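PDB 4OGD: succinate-semialdehyde dehydrogenase from Streptococcus pyogenes MGAS1882, which probably oxidises succinic semialdehyde to succinate with NADP+ as cofactor, as a member of the aldehyde dehydrogenase family. Local coordinates for residues Lys37-Lys41 and Glu42-Glu46; Arg140-Ala143 and Pro144-Val148; Ala216-Ala219 and Gly220-Lys224; Thr21-Gly24 and Leu25-Leu29. All coordinates share one frame; numbering follows the deposited sequence.

Interaction 1 of 4, residues Lys37-Lys41 and Glu42-Glu46; sequences KKWRK and EDHLE
His44 lies against Trp39 and Lys38 where the chain turns from helix 22-41 into helix 45-61. The tight part is here: CB of His44 is 3.7 Å from CD1 of Trp39, and the indole five-membered ring and the imidazole meet obliquely, their planes 49° apart. With CG anti to its carbonyl carbon (chi1 -68°), the imidazole also reaches Lys38, whose extended chain crosses it at about a right angle and brings CE to 3.6 Å from His44 NE2. That nitrogen donates an N-H, in the ring plane, to the anti lone pair of Glu42 OE1 at 2.6 Å, a short bond that fixes the rotation of the imidazole. Glu42 N still closes the last helical turn on Lys38 O (2.8 Å). One water bridges Trp39 O and His44 N, a further link across the turn. The solvent side is looser: Lys41 and Glu42 are exposed, and Lys41 NZ stays 5.7 Å from Glu42 OE2. Asp43 OD1 accepts from Leu45 N (3.1 Å) in an Asx turn that leads into the next helix. Around this corner, Lys38 NZ forms a salt bridge with Glu177, Arg48 of helix 45-61 makes a cation-pi contact with Trp39, and Leu45 packs on helix 78-103.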
loop_
_atom_site.group_PDB
_atom_site.type_symbol
_atom_site.label_atom_id
_atom_site.label_comp_id
_atom_site.label_asym_id
_atom_site.label_seq_id
_atom_site.Cartn_x
_atom_site.Cartn_y
_atom_site.Cartn_z
ATOM N N LYS A 37 13.146 0.041 18.545
ATOM C CA LYS A 37 12.590 0.310 19.871
ATOM C C LYS A 37 13.302 1.474 20.568
ATOM O O LYS A 37 12.664 2.298 21.231
ATOM C CB LYS A 37 12.655 -0.942 20.753
ATOM C CG LYS A 37 11.682 -2.045 20.370
ATOM C CD LYS A 37 10.237 -1.668 20.705
ATOM C CE LYS A 37 9.302 -2.860 20.558
ATOM N NZ LYS A 37 7.890 -2.530 20.983
ATOM N N LYS A 38 14.623 1.531 20.427
ATOM C CA LYS A 38 15.400 2.635 20.984
ATOM C C LYS A 38 14.960 3.986 20.423
ATOM O O LYS A 38 14.800 4.960 21.159
ATOM C CB LYS A 38 16.902 2.411 20.743
ATOM C CG LYS A 38 17.782 3.611 21.102
ATOM C CD LYS A 38 19.251 3.276 20.927
ATOM C CE LYS A 38 20.129 4.488 21.201
ATOM N NZ LYS A 38 21.560 4.085 21.189
ATOM N N TRP A 39 14.754 4.043 19.113
ATOM C CA TRP A 39 14.364 5.285 18.470
ATOM C C TRP A 39 12.917 5.669 18.789
ATOM O O TRP A 39 12.546 6.836 18.684
ATOM C CB TRP A 39 14.575 5.179 16.961
ATOM C CG TRP A 39 16.015 5.265 16.532
ATOM C CD1 TRP A 39 17.080 5.735 17.264
ATOM C CD2 TRP A 39 16.546 4.871 15.260
ATOM N NE1 TRP A 39 18.236 5.661 16.509
ATOM C CE2 TRP A 39 17.934 5.134 15.279
ATOM C CE3 TRP A 39 15.980 4.324 14.103
ATOM C CZ2 TRP A 39 18.763 4.865 14.184
ATOM C CZ3 TRP A 39 16.802 4.059 13.019
ATOM C CH2 TRP A 39 18.179 4.332 13.064
ATOM N N ARG A 40 12.105 4.688 19.176
ATOM C CA ARG A 40 10.749 4.975 19.657
ATOM C C ARG A 40 10.755 5.500 21.092
ATOM O O ARG A 40 9.968 6.384 21.442
ATOM C CB ARG A 40 9.860 3.732 19.576
ATOM C CG ARG A 40 9.217 3.508 18.225
ATOM C CD ARG A 40 8.335 4.680 17.810
ATOM N NE ARG A 40 7.127 4.791 18.621
ATOM C CZ ARG A 40 5.937 4.320 18.256
ATOM N NH1 ARG A 40 5.793 3.710 17.089
ATOM N NH2 ARG A 40 4.893 4.471 19.059
ATOM N N LYS A 41 11.647 4.950 21.912
ATOM C CA LYS A 41 11.721 5.278 23.335
ATOM C C LYS A 41 12.468 6.577 23.620
ATOM O O LYS A 41 12.119 7.312 24.549
ATOM C CB LYS A 41 12.404 4.142 24.099
ATOM C CG LYS A 41 12.473 4.374 25.601
ATOM C CD LYS A 41 13.220 3.260 26.314
ATOM C CE LYS A 41 13.150 3.449 27.819
ATOM N NZ LYS A 41 13.763 2.312 28.556
ATOM N N GLU A 42 13.516 6.838 22.839
ATOM C CA GLU A 42 14.348 8.028 23.009
ATOM C C GLU A 42 14.333 8.847 21.722
ATOM O O GLU A 42 14.320 8.278 20.629
ATOM C CB GLU A 42 15.787 7.620 23.325
ATOM C CG GLU A 42 15.920 6.592 24.447
ATOM C CD GLU A 42 17.333 6.045 24.590
ATOM O OE1 GLU A 42 18.202 6.404 23.769
ATOM O OE2 GLU A 42 17.573 5.247 25.524
ATOM N N ASP A 43 14.345 10.172 21.855
ATOM C CA ASP A 43 14.347 11.072 20.700
ATOM C C ASP A 43 15.752 11.223 20.123
ATOM O O ASP A 43 16.609 11.882 20.708
ATOM C CB ASP A 43 13.793 12.442 21.094
ATOM C CG ASP A 43 13.640 13.383 19.909
ATOM O OD1 ASP A 43 14.029 13.023 18.779
ATOM O OD2 ASP A 43 13.132 14.504 20.119
ATOM N N HIS A 44 15.969 10.623 18.958
ATOM C CA HIS A 44 17.265 10.666 18.294
ATOM C C HIS A 44 17.138 11.268 16.902
ATOM O O HIS A 44 18.036 11.114 16.068
ATOM C CB HIS A 44 17.863 9.260 18.202
ATOM C CG HIS A 44 18.260 8.686 19.526
ATOM N ND1 HIS A 44 19.504 8.894 20.085
ATOM C CD2 HIS A 44 17.572 7.925 20.409
ATOM C CE1 HIS A 44 19.567 8.277 21.251
ATOM N NE2 HIS A 44 18.409 7.684 21.474
ATOM N N LEU A 45 16.030 11.960 16.651
ATOM C CA LEU A 45 15.783 12.547 15.334
ATOM C C LEU A 45 16.887 13.492 14.858
ATOM O O LEU A 45 17.353 13.377 13.723
ATOM C CB LEU A 45 14.435 13.269 15.297
ATOM C CG LEU A 45 14.122 13.999 13.983
ATOM C CD1 LEU A 45 14.105 13.033 12.794
ATOM C CD2 LEU A 45 12.800 14.733 14.093
ATOM N N GLU A 46 17.305 14.427 15.710
ATOM C CA GLU A 46 18.358 15.364 15.305
ATOM C C GLU A 46 19.667 14.648 14.948
ATOM O O GLU A 46 20.353 15.042 14.003
ATOM C CB GLU A 46 18.592 16.434 16.382
ATOM C CG GLU A 46 17.439 17.429 16.513
ATOM C CD GLU A 46 17.159 18.179 15.217
ATOM O OE1 GLU A 46 18.123 18.510 14.498
ATOM O OE2 GLU A 46 15.977 18.448 14.924
HETATM O O HOH W 1 14.090 8.899 17.583
#

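Interaction 2 of 4, residues Arg140-Ala143 and Pro144-Val148; sequences RVFA and PNFIV
Phe142 and Phe146 both turn CG anti to the backbone N (chi1 170° and -180°), which lays their side chains next to each other, pointing the same way, one helical turn apart. The rings are close to parallel, 20° between planes, but slid so far that they barely overlap. What touches instead is CB of Phe146 over one face of the Phe142 ring, a CH-pi contact 4.0 Å from the centroid, while Phe142 CZ sits over one face of the Phe146 ring, offset toward its rim, 3.6 Å from CG. Asn145 folds back on its own helix: ND2 donates to Val141 O (2.9 Å), which also accepts the longer bond from Asn145 N (3.3 Å), the two donors arriving from opposite faces of the carbonyl plane. Pro144 has no N-H for Arg140 O, so its CD sits 3.2 Å from that oxygen and the helix kinks. Leu52 of helix 45-61 and Tyr95 of helix 78-103 pack on this buried segment, and Asn145 OD1 accepts from Asn150. The segment belongs to helix 136-148, the connecting helix of a beta-alpha-beta crossover between strands 124-128 and 152-155 in the Rossmann-type domain of aldehyde dehydrogenases.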
loop_
_atom_site.group_PDB
_atom_site.type_symbol
_atom_site.label_atom_id
_atom_site.label_comp_id
_atom_site.label_asym_id
_atom_site.label_seq_id
_atom_site.Cartn_x
_atom_site.Cartn_y
_atom_site.Cartn_z
ATOM N N ARG A 140 16.631 6.075 -2.276
ATOM C CA ARG A 140 15.219 6.457 -2.375
ATOM C C ARG A 140 14.410 5.951 -1.195
ATOM O O ARG A 140 13.445 6.594 -0.787
ATOM C CB ARG A 140 14.586 5.955 -3.682
ATOM C CG ARG A 140 14.991 6.762 -4.910
ATOM C CD ARG A 140 13.974 6.715 -6.055
ATOM N NE ARG A 140 13.307 5.431 -6.219
ATOM C CZ ARG A 140 12.899 4.936 -7.389
ATOM N NH1 ARG A 140 13.105 5.601 -8.520
ATOM N NH2 ARG A 140 12.302 3.755 -7.428
ATOM N N VAL A 141 14.794 4.799 -0.658
ATOM C CA VAL A 141 14.061 4.232 0.470
ATOM C C VAL A 141 14.797 4.336 1.796
ATOM O O VAL A 141 14.153 4.469 2.836
ATOM C CB VAL A 141 13.613 2.772 0.212
ATOM C CG1 VAL A 141 12.622 2.738 -0.922
ATOM C CG2 VAL A 141 14.796 1.879 -0.100
ATOM N N PHE A 142 16.133 4.296 1.779
ATOM C CA PHE A 142 16.864 4.457 3.029
ATOM C C PHE A 142 16.648 5.844 3.643
ATOM O O PHE A 142 16.398 5.955 4.847
ATOM C CB PHE A 142 18.363 4.190 2.848
ATOM C CG PHE A 142 19.174 4.571 4.050
ATOM C CD1 PHE A 142 19.098 3.818 5.213
ATOM C CD2 PHE A 142 19.979 5.700 4.030
ATOM C CE1 PHE A 142 19.829 4.177 6.343
ATOM C CE2 PHE A 142 20.704 6.069 5.162
ATOM C CZ PHE A 142 20.631 5.307 6.305
ATOM N N ALA A 143 16.764 6.896 2.835
ATOM C CA ALA A 143 16.681 8.258 3.377
ATOM C C ALA A 143 15.383 8.518 4.159
ATOM O O ALA A 143 15.441 8.928 5.323
ATOM C CB ALA A 143 16.904 9.321 2.285
ATOM N N PRO A 144 14.208 8.263 3.546
ATOM C CA PRO A 144 12.997 8.545 4.331
ATOM C C PRO A 144 12.778 7.593 5.512
ATOM O O PRO A 144 12.332 8.023 6.576
ATOM C CB PRO A 144 11.868 8.397 3.300
ATOM C CG PRO A 144 12.430 7.468 2.264
ATOM C CD PRO A 144 13.880 7.851 2.165
ATOM N N ASN A 145 13.083 6.313 5.347
ATOM C CA ASN A 145 12.903 5.395 6.458
ATOM C C ASN A 145 13.848 5.666 7.627
ATOM O O ASN A 145 13.460 5.548 8.789
ATOM C CB ASN A 145 12.972 3.938 5.984
ATOM C CG ASN A 145 11.695 3.513 5.267
ATOM O OD1 ASN A 145 10.647 3.362 5.894
ATOM N ND2 ASN A 145 11.777 3.338 3.950
ATOM N N PHE A 146 15.082 6.048 7.319
ATOM C CA PHE A 146 16.042 6.384 8.359
ATOM C C PHE A 146 15.544 7.589 9.154
ATOM O O PHE A 146 15.598 7.602 10.393
ATOM C CB PHE A 146 17.396 6.669 7.717
ATOM C CG PHE A 146 18.482 7.025 8.697
ATOM C CD1 PHE A 146 18.855 6.139 9.699
ATOM C CD2 PHE A 146 19.152 8.236 8.586
ATOM C CE1 PHE A 146 19.866 6.464 10.591
ATOM C CE2 PHE A 146 20.166 8.568 9.472
ATOM C CZ PHE A 146 20.519 7.681 10.477
ATOM N N ILE A 147 15.039 8.597 8.449
ATOM C CA ILE A 147 14.501 9.782 9.109
ATOM C C ILE A 147 13.333 9.466 10.073
ATOM O O ILE A 147 13.340 9.913 11.221
ATOM C CB ILE A 147 14.119 10.877 8.088
ATOM C CG1 ILE A 147 15.386 11.466 7.453
ATOM C CG2 ILE A 147 13.294 11.966 8.751
ATOM C CD1 ILE A 147 16.364 12.063 8.474
ATOM N N VAL A 148 12.344 8.693 9.626
ATOM C CA VAL A 148 11.218 8.375 10.518
ATOM C C VAL A 148 11.639 7.449 11.662
ATOM O O VAL A 148 11.040 7.467 12.746
ATOM C CB VAL A 148 9.988 7.799 9.776
ATOM C CG1 VAL A 148 10.190 6.335 9.438
ATOM C CG2 VAL A 148 8.735 7.950 10.642
#

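Interaction 3 of 4, residues Ala216-Ala219 and Gly220-Lys224; sequences AEEA and GKNLK
A Schellman motif ends helix 209-221 here, in the beta-alpha-beta unit that runs from strand 200-206 to strand 225-229, and Ala219 and Gly220 offer the carbonyls it uses. Leu223, with positive phi (61°), is its C-prime residue: Lys224 N reaches back to Ala219 O at 2.8 Å, coming from above the carbonyl plane, and Leu223 N bonds to Gly220 O at 3.0 Å. Before the reversal the helix is regular, with Gly220 N on Ala216 O and Lys221 N on Glu217 O. Lys224 CB lies 4.0 Å from Ala219 CB, and its chain, bent at chi2 and chi4, leads NZ away to the carbonyls of Val200 and Ile195. The same helix packs against its counterpart in the second subunit, where Ala216 meets Gly220 of that subunit. Asn222, the first residue to leave helical geometry, turns its side chain back to Glu218 O: the backbone bond from Asn222 N is weak, but ND2 donates to that oxygen at 2.8 Å, tilted from the carbonyl plane. Glu218, bent at chi2 (68°), swings its carboxylate over to the same amide, the two planes 43° apart, and OE2 accepts a weak second bond from Asn222 ND2 at 3.1 Å.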
loop_
_atom_site.group_PDB
_atom_site.type_symbol
_atom_site.label_atom_id
_atom_site.label_comp_id
_atom_site.label_asym_id
_atom_site.label_seq_id
_atom_site.Cartn_x
_atom_site.Cartn_y
_atom_site.Cartn_z
ATOM N N ALA A 216 5.895 -9.914 -3.332
ATOM C CA ALA A 216 4.600 -9.407 -2.888
ATOM C C ALA A 216 3.688 -10.545 -2.450
ATOM O O ALA A 216 2.879 -10.392 -1.524
ATOM C CB ALA A 216 3.939 -8.564 -3.983
ATOM N N GLU A 217 3.805 -11.688 -3.120
ATOM C CA GLU A 217 3.050 -12.874 -2.720
ATOM C C GLU A 217 3.435 -13.310 -1.304
ATOM O O GLU A 217 2.563 -13.580 -0.471
ATOM C CB GLU A 217 3.268 -14.013 -3.726
ATOM C CG GLU A 217 2.534 -15.306 -3.396
ATOM C CD GLU A 217 2.860 -16.434 -4.357
ATOM O OE1 GLU A 217 3.436 -16.161 -5.426
ATOM O OE2 GLU A 217 2.541 -17.596 -4.033
ATOM N N GLU A 218 4.741 -13.354 -1.026
ATOM C CA GLU A 218 5.236 -13.752 0.288
ATOM C C GLU A 218 4.856 -12.712 1.354
ATOM O O GLU A 218 4.487 -13.058 2.474
ATOM C CB GLU A 218 6.759 -13.969 0.236
ATOM C CG GLU A 218 7.371 -14.458 1.540
ATOM C CD GLU A 218 6.954 -15.877 1.914
ATOM O OE1 GLU A 218 6.688 -16.693 1.001
ATOM O OE2 GLU A 218 6.901 -16.175 3.129
ATOM N N ALA A 219 4.932 -11.434 0.996
ATOM C CA ALA A 219 4.526 -10.381 1.918
ATOM C C ALA A 219 3.046 -10.486 2.273
ATOM O O ALA A 219 2.672 -10.343 3.432
ATOM C CB ALA A 219 4.837 -9.012 1.336
ATOM N N GLY A 220 2.202 -10.734 1.275
ATOM C CA GLY A 220 0.774 -10.848 1.523
ATOM C C GLY A 220 0.461 -12.007 2.449
ATOM O O GLY A 220 -0.350 -11.871 3.368
ATOM N N LYS A 221 1.117 -13.141 2.213
ATOM C CA LYS A 221 0.962 -14.322 3.071
ATOM C C LYS A 221 1.199 -13.964 4.541
ATOM O O LYS A 221 0.570 -14.527 5.445
ATOM C CB LYS A 221 1.941 -15.412 2.620
ATOM C CG LYS A 221 1.877 -16.724 3.390
ATOM C CD LYS A 221 2.857 -17.725 2.783
ATOM C CE LYS A 221 2.940 -19.011 3.594
ATOM N NZ LYS A 221 3.670 -20.078 2.840
ATOM N N ASN A 222 2.086 -12.997 4.762
ATOM C CA ASN A 222 2.507 -12.604 6.103
ATOM C C ASN A 222 1.957 -11.260 6.563
ATOM O O ASN A 222 2.395 -10.714 7.583
ATOM C CB ASN A 222 4.038 -12.601 6.179
ATOM C CG ASN A 222 4.621 -13.999 6.069
ATOM O OD1 ASN A 222 4.524 -14.789 7.006
ATOM N ND2 ASN A 222 5.203 -14.319 4.916
ATOM N N LEU A 223 0.973 -10.749 5.823
ATOM C CA LEU A 223 0.294 -9.500 6.151
ATOM C C LEU A 223 1.231 -8.302 6.172
ATOM O O LEU A 223 0.991 -7.352 6.908
ATOM C CB LEU A 223 -0.442 -9.606 7.494
ATOM C CG LEU A 223 -1.401 -10.786 7.625
ATOM C CD1 LEU A 223 -1.938 -10.870 9.045
ATOM C CD2 LEU A 223 -2.539 -10.663 6.630
ATOM N N LYS A 224 2.289 -8.342 5.364
ATOM C CA LYS A 224 3.239 -7.229 5.314
ATOM C C LYS A 224 2.916 -6.250 4.179
ATOM O O LYS A 224 2.704 -6.661 3.042
ATOM C CB LYS A 224 4.675 -7.746 5.162
ATOM C CG LYS A 224 5.100 -8.727 6.257
ATOM C CD LYS A 224 5.034 -8.070 7.628
ATOM C CE LYS A 224 5.078 -9.106 8.759
ATOM N NZ LYS A 224 6.409 -9.762 8.936
#

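Interaction 4 of 4, residues Thr21-Gly24 and Leu25-Leu29; sequences TDQG and LADVL
Gln23 reaches one turn along helix 22-41 to Asp27. From CB the chain leaves with CG anti to the backbone N (chi1 -172°) and then bends at chi2 (62°), a fold that turns the amide along the helix instead of outward. CG passes 3.9 Å from Asp27 OD2, CD lies at the same 3.9 Å from Asp27 OD1, and at the tip NE2 donates to that OD1 at 2.8 Å. Asp27 OD1 lies in the amide plane of Gln23, yet NE2 comes to it from above the carboxylate plane, the amide and carboxylate planes being 47° apart. NE2 also skims the methyl of Ala26, 4.1 Å from its CB. This i to i+4 bond joins two exposed polar side chains on the surface, while the backbone beneath follows regular helical bonds, Asp27 N to Gln23 O among them. At the start of the helix Thr21 is the N-cap: its OG1 accepts from Gly24 N at 3.0 Å, and its own carbonyl takes the N-H of Leu25. A negative charge on Asp22, the first residue after the N-cap, would suit the positive end of the helix dipole. On its inner side the turn rests on helix 188-196, where Leu25 packs against Gln190 and Val194 and Asp22 OD1 accepts from Gln190, while Leu29 meets the loop residues Asp197 and Arg199 before strand 200-206.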
loop_
_atom_site.group_PDB
_atom_site.type_symbol
_atom_site.label_atom_id
_atom_site.label_comp_id
_atom_site.label_asym_id
_atom_site.label_seq_id
_atom_site.Cartn_x
_atom_site.Cartn_y
_atom_site.Cartn_z
ATOM N N THR A 21 25.066 -16.261 7.372
ATOM C CA THR A 21 24.492 -17.464 7.971
ATOM C C THR A 21 23.122 -17.169 8.568
ATOM O O THR A 21 22.769 -16.006 8.784
ATOM C CB THR A 21 25.400 -18.030 9.071
ATOM O OG1 THR A 21 25.524 -17.070 10.127
ATOM C CG2 THR A 21 26.775 -18.354 8.504
ATOM N N ASP A 22 22.347 -18.221 8.823
ATOM C CA ASP A 22 21.063 -18.066 9.493
ATOM C C ASP A 22 21.206 -17.354 10.834
ATOM O O ASP A 22 20.409 -16.470 11.149
ATOM C CB ASP A 22 20.367 -19.415 9.676
ATOM C CG ASP A 22 19.891 -20.004 8.367
ATOM O OD1 ASP A 22 19.587 -19.227 7.440
ATOM O OD2 ASP A 22 19.818 -21.246 8.266
ATOM N N GLN A 23 22.222 -17.713 11.620
ATOM C CA GLN A 23 22.419 -17.036 12.899
ATOM C C GLN A 23 22.820 -15.573 12.723
ATOM O O GLN A 23 22.335 -14.706 13.449
ATOM C CB GLN A 23 23.445 -17.751 13.781
ATOM C CG GLN A 23 23.502 -17.155 15.184
ATOM C CD GLN A 23 22.176 -17.304 15.918
ATOM O OE1 GLN A 23 21.620 -18.401 15.988
ATOM N NE2 GLN A 23 21.657 -16.201 16.454
ATOM N N GLY A 24 23.692 -15.300 11.757
ATOM C CA GLY A 24 24.074 -13.933 11.442
ATOM C C GLY A 24 22.844 -13.109 11.096
ATOM O O GLY A 24 22.692 -11.975 11.546
ATOM N N LEU A 25 21.949 -13.703 10.316
ATOM C CA LEU A 25 20.719 -13.025 9.911
ATOM C C LEU A 25 19.802 -12.755 11.105
ATOM O O LEU A 25 19.259 -11.652 11.251
ATOM C CB LEU A 25 20.003 -13.849 8.837
ATOM C CG LEU A 25 18.663 -13.318 8.336
ATOM C CD1 LEU A 25 18.808 -11.910 7.761
ATOM C CD2 LEU A 25 18.091 -14.278 7.297
ATOM N N ALA A 26 19.631 -13.753 11.968
ATOM C CA ALA A 26 18.833 -13.559 13.174
ATOM C C ALA A 26 19.416 -12.434 14.025
ATOM O O ALA A 26 18.683 -11.575 14.526
ATOM C CB ALA A 26 18.739 -14.855 13.984
ATOM N N ASP A 27 20.736 -12.436 14.180
ATOM C CA ASP A 27 21.399 -11.398 14.963
ATOM C C ASP A 27 21.143 -9.999 14.390
ATOM O O ASP A 27 20.872 -9.055 15.139
ATOM C CB ASP A 27 22.898 -11.685 15.091
ATOM C CG ASP A 27 23.183 -12.932 15.912
ATOM O OD1 ASP A 27 22.266 -13.422 16.602
ATOM O OD2 ASP A 27 24.333 -13.417 15.875
ATOM N N VAL A 28 21.212 -9.881 13.068
ATOM C CA VAL A 28 20.927 -8.616 12.390
ATOM C C VAL A 28 19.486 -8.153 12.602
ATOM O O VAL A 28 19.246 -6.973 12.872
ATOM C CB VAL A 28 21.265 -8.699 10.877
ATOM C CG1 VAL A 28 20.697 -7.502 10.127
ATOM C CG2 VAL A 28 22.768 -8.763 10.686
ATOM N N LEU A 29 18.525 -9.067 12.498
ATOM C CA LEU A 29 17.133 -8.677 12.718
ATOM C C LEU A 29 16.887 -8.226 14.149
ATOM O O LEU A 29 16.164 -7.254 14.385
ATOM C CB LEU A 29 16.167 -9.800 12.331
ATOM C CG LEU A 29 16.142 -10.165 10.844
ATOM C CD1 LEU A 29 15.117 -11.263 10.597
ATOM C CD2 LEU A 29 15.832 -8.947 9.977
#

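How the interactions relate
Interaction 2 is buried, whereas interactions 1 and 4 lie at the surface and interaction 3 is partly buried. Interactions 4 and 1 mark the start and the end of helix 22-41, their centres about 24 Å apart; polar side chains dominate both, with a histidine-carboxylate bond and an indole added at the far end. Interactions 1 and 2 touch directly: Trp39 CH2 is 3.7 Å from Phe146 CE1, which ties the surface corner to the apolar core. Interactions 2 and 3 lie on crossover helices of one sheet, the former resting on aromatic and proline packing, the latter on a main-chain helix end joined by a side-chain amide. Interactions 1 and 3 both reach the second subunit.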